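Local coordinates for protein acinetobacter secreted protease CpaA (Acinetobacter nosocomialis M2, PDB 6O38) that is a secreted zinc metalloprotease that is bound by its chaperone CpaB and exported through the type II secretion system, at residues A[5-9]-A[27-33]. Numbering follows the deposited sequence.
Sequences LSPNQ and LANGNWV
Two loops meet here at the outer tip of the first StcE-type beta-sandwich repeat, where strand 3-5 runs parallel to strand 22-27 and the backbone leaves each of the two strands. Ser6 is still extended (phi/psi -163/164); Pro7 and Asn8 then fold back with phi near -60 and negative psi, making a tight turn with a weak bond from Gln9 N to Ser6 O at 3.0 Å. Facing it, 28-31 forms a type I turn with Asn29 and Gly30 at its corners. Ala28 N gives a 2.5 Å hydrogen bond to Asn31 O, and Asn31 N returns a weak one to Ala28 O at 3.3 Å. The backbones come closest at Ser6-Leu27 (CA-CA 6.2 Å) and Asn8-Asn31 (5.9 Å).

Asn31 does most of the joining. With chi1 t (-154°) and chi2 -26°, its amide reaches the start of the Pro7-Asn8 turn: ND2 makes a weak bond to Ser6 OG at 2.8 Å. Ser6, chi1 p, also gives its hydroxyl weakly to Gln9 OE1, 2.9 Å from Ser6 OG. Asn8, chi1 m, sets OD1 3.0 Å from Asn31 CG, while its ND2 bonds Asn12. Pro7 supplies the apolar part, its CG lying 3.6 Å from Leu27 CD2 and 3.9 Å from Val33 CG1, with Phe25 close by. Trp32 has its CA-to-CB bond turned away and stacks edge-to-face with Tyr56. Pro7 N lacks a hydrogen, so Asn31 OD1 takes the next amide instead, with Asn8 N at 2.6 Å and an N-H...O angle of 161°.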
ATOM      1  N   LEU A   5      32.464 -20.878   3.002  1.00 72.13           N
ATOM      2  CA  LEU A   5      31.297 -21.679   2.672  1.00 72.43           C
ATOM      3  C   LEU A   5      30.597 -21.067   1.465  1.00 71.88           C
ATOM      4  O   LEU A   5      30.925 -19.964   1.019  1.00 71.07           O
ATOM      5  CB  LEU A   5      30.331 -21.783   3.861  1.00 72.17           C
ATOM      6  CG  LEU A   5      30.112 -23.183   4.438  1.00 73.60           C
ATOM      7  CD1 LEU A   5      31.425 -23.788   4.913  1.00 74.45           C
ATOM      8  CD2 LEU A   5      29.099 -23.144   5.570  1.00 73.38           C
ATOM      9  N   SER A   6      29.619 -21.798   0.937  1.00 72.04           N
ATOM     10  CA  SER A   6      28.909 -21.391  -0.266  1.00 71.66           C
ATOM     11  C   SER A   6      27.614 -22.186  -0.349  1.00 72.71           C
ATOM     12  O   SER A   6      27.456 -23.188   0.360  1.00 74.13           O
ATOM     13  CB  SER A   6      29.771 -21.617  -1.520  1.00 72.27           C
ATOM     14  OG  SER A   6      30.095 -22.988  -1.675  1.00 74.02           O
ATOM     15  N   PRO A   7      26.660 -21.754  -1.184  1.00 71.33           N
ATOM     16  CA  PRO A   7      25.407 -22.523  -1.319  1.00 72.81           C
ATOM     17  C   PRO A   7      25.604 -23.994  -1.654  1.00 75.11           C
ATOM     18  O   PRO A   7      24.982 -24.853  -1.019  1.00 76.85           O
ATOM     19  CB  PRO A   7      24.671 -21.770  -2.433  1.00 71.79           C
ATOM     20  CG  PRO A   7      25.129 -20.368  -2.282  1.00 69.63           C
ATOM     21  CD  PRO A   7      26.573 -20.446  -1.859  1.00 69.67           C
ATOM     22  N   ASN A   8      26.458 -24.312  -2.633  1.00 72.52           N
ATOM     23  CA  ASN A   8      26.676 -25.711  -2.989  1.00 74.77           C
ATOM     24  C   ASN A   8      27.232 -26.511  -1.816  1.00 75.72           C
ATOM     25  O   ASN A   8      27.022 -27.726  -1.738  1.00 77.70           O
ATOM     26  CB  ASN A   8      27.610 -25.817  -4.194  1.00 75.07           C
ATOM     27  CG  ASN A   8      26.976 -25.302  -5.472  1.00 74.75           C
ATOM     28  OD1 ASN A   8      27.660 -24.784  -6.355  1.00 74.50           O
ATOM     29  ND2 ASN A   8      25.659 -25.438  -5.576  1.00 75.21           N
ATOM     30  N   GLN A   9      27.935 -25.851  -0.901  1.00 73.84           N
ATOM     31  CA  GLN A   9      28.425 -26.478   0.319  1.00 74.39           C
ATOM     32  C   GLN A   9      27.446 -26.346   1.478  1.00 74.41           C
ATOM     33  O   GLN A   9      27.803 -26.670   2.615  1.00 74.26           O
ATOM     34  CB  GLN A   9      29.777 -25.874   0.710  1.00 73.14           C
ATOM     35  CG  GLN A   9      30.864 -26.055  -0.336  1.00 73.68           C
ATOM     36  CD  GLN A   9      32.035 -25.113  -0.127  1.00 73.81           C
ATOM     37  OE1 GLN A   9      31.867 -23.996   0.362  1.00 71.86           O
ATOM     38  NE2 GLN A   9      33.229 -25.562  -0.497  1.00 76.72           N
ATOM     39  N   LEU A  27      29.117 -16.171  -2.845  1.00 69.91           N
ATOM     40  CA  LEU A  27      28.187 -16.428  -3.937  1.00 70.15           C
ATOM     41  C   LEU A  27      28.910 -16.236  -5.263  1.00 72.70           C
ATOM     42  O   LEU A  27      29.641 -15.255  -5.439  1.00 74.08           O
ATOM     43  CB  LEU A  27      26.974 -15.498  -3.853  1.00 69.16           C
ATOM     44  CG  LEU A  27      26.049 -15.659  -2.645  1.00 68.13           C
ATOM     45  CD1 LEU A  27      25.314 -14.361  -2.359  1.00 67.38           C
ATOM     46  CD2 LEU A  27      25.059 -16.785  -2.882  1.00 68.53           C
ATOM     47  N   ALA A  28      28.707 -17.170  -6.190  1.00 71.74           N
ATOM     48  CA  ALA A  28      29.333 -17.117  -7.504  1.00 74.92           C
ATOM     49  C   ALA A  28      28.287 -17.449  -8.560  1.00 75.82           C
ATOM     50  O   ALA A  28      27.126 -17.728  -8.246  1.00 74.02           O
ATOM     51  CB  ALA A  28      30.533 -18.068  -7.586  1.00 76.72           C
ATOM     52  N   ASN A  29      28.703 -17.418  -9.829  1.00 78.09           N
ATOM     53  CA  ASN A  29      27.768 -17.696 -10.915  1.00 79.65           C
ATOM     54  C   ASN A  29      27.297 -19.146 -10.887  1.00 79.31           C
ATOM     55  O   ASN A  29      26.103 -19.419 -11.060  1.00 78.85           O
ATOM     56  CB  ASN A  29      28.409 -17.363 -12.263  1.00 83.63           C
ATOM     57  CG  ASN A  29      28.310 -15.890 -12.605  1.00 84.72           C
ATOM     58  OD1 ASN A  29      27.376 -15.206 -12.186  1.00 82.95           O
ATOM     59  ND2 ASN A  29      29.273 -15.394 -13.372  1.00 87.99           N
ATOM     60  N   GLY A  30      28.212 -20.085 -10.673  1.00 79.92           N
ATOM     61  CA  GLY A  30      27.852 -21.478 -10.531  1.00 79.87           C
ATOM     62  C   GLY A  30      27.486 -21.897  -9.128  1.00 76.79           C
ATOM     63  O   GLY A  30      27.133 -23.060  -8.905  1.00 76.89           O
ATOM     64  N   ASN A  31      27.551 -20.975  -8.166  1.00 76.02           N
ATOM     65  CA  ASN A  31      27.278 -21.262  -6.756  1.00 73.62           C
ATOM     66  C   ASN A  31      26.504 -20.063  -6.211  1.00 71.74           C
ATOM     67  O   ASN A  31      27.100 -19.095  -5.730  1.00 70.77           O
ATOM     68  CB  ASN A  31      28.575 -21.501  -5.992  1.00 73.83           C
ATOM     69  CG  ASN A  31      28.385 -22.380  -4.776  1.00 73.82           C
ATOM     70  OD1 ASN A  31      27.298 -22.447  -4.207  1.00 73.50           O
ATOM     71  ND2 ASN A  31      29.446 -23.071  -4.379  1.00 74.82           N
ATOM     72  N   TRP A  32      25.176 -20.137  -6.278  1.00 72.66           N
ATOM     73  CA  TRP A  32      24.347 -18.970  -6.015  1.00 71.29           C
ATOM     74  C   TRP A  32      22.993 -19.396  -5.466  1.00 71.44           C
ATOM     75  O   TRP A  32      22.482 -20.472  -5.787  1.00 73.04           O
ATOM     76  CB  TRP A  32      24.162 -18.133  -7.288  1.00 71.76           C
ATOM     77  CG  TRP A  32      23.098 -17.080  -7.190  1.00 71.00           C
ATOM     78  CD1 TRP A  32      23.240 -15.811  -6.711  1.00 70.13           C
ATOM     79  CD2 TRP A  32      21.729 -17.207  -7.592  1.00 71.43           C
ATOM     80  NE1 TRP A  32      22.043 -15.140  -6.785  1.00 70.02           N
ATOM     81  CE2 TRP A  32      21.099 -15.976  -7.322  1.00 70.75           C
ATOM     82  CE3 TRP A  32      20.974 -18.243  -8.150  1.00 72.66           C
ATOM     83  CZ2 TRP A  32      19.751 -15.752  -7.593  1.00 71.19           C
ATOM     84  CZ3 TRP A  32      19.636 -18.019  -8.418  1.00 73.08           C
ATOM     85  CH2 TRP A  32      19.038 -16.784  -8.139  1.00 72.31           C
ATOM     86  N   VAL A  33      22.422 -18.530  -4.628  1.00 69.94           N
ATOM     87  CA  VAL A  33      21.057 -18.674  -4.139  1.00 70.20           C
ATOM     88  C   VAL A  33      20.471 -17.276  -4.007  1.00 68.81           C
ATOM     89  O   VAL A  33      21.192 -16.304  -3.762  1.00 67.80           O
ATOM     90  CB  VAL A  33      21.006 -19.455  -2.803  1.00 70.95           C
ATOM     91  CG1 VAL A  33      21.649 -18.648  -1.685  1.00 69.55           C
ATOM     92  CG2 VAL A  33      19.574 -19.841  -2.452  1.00 72.08           C
TER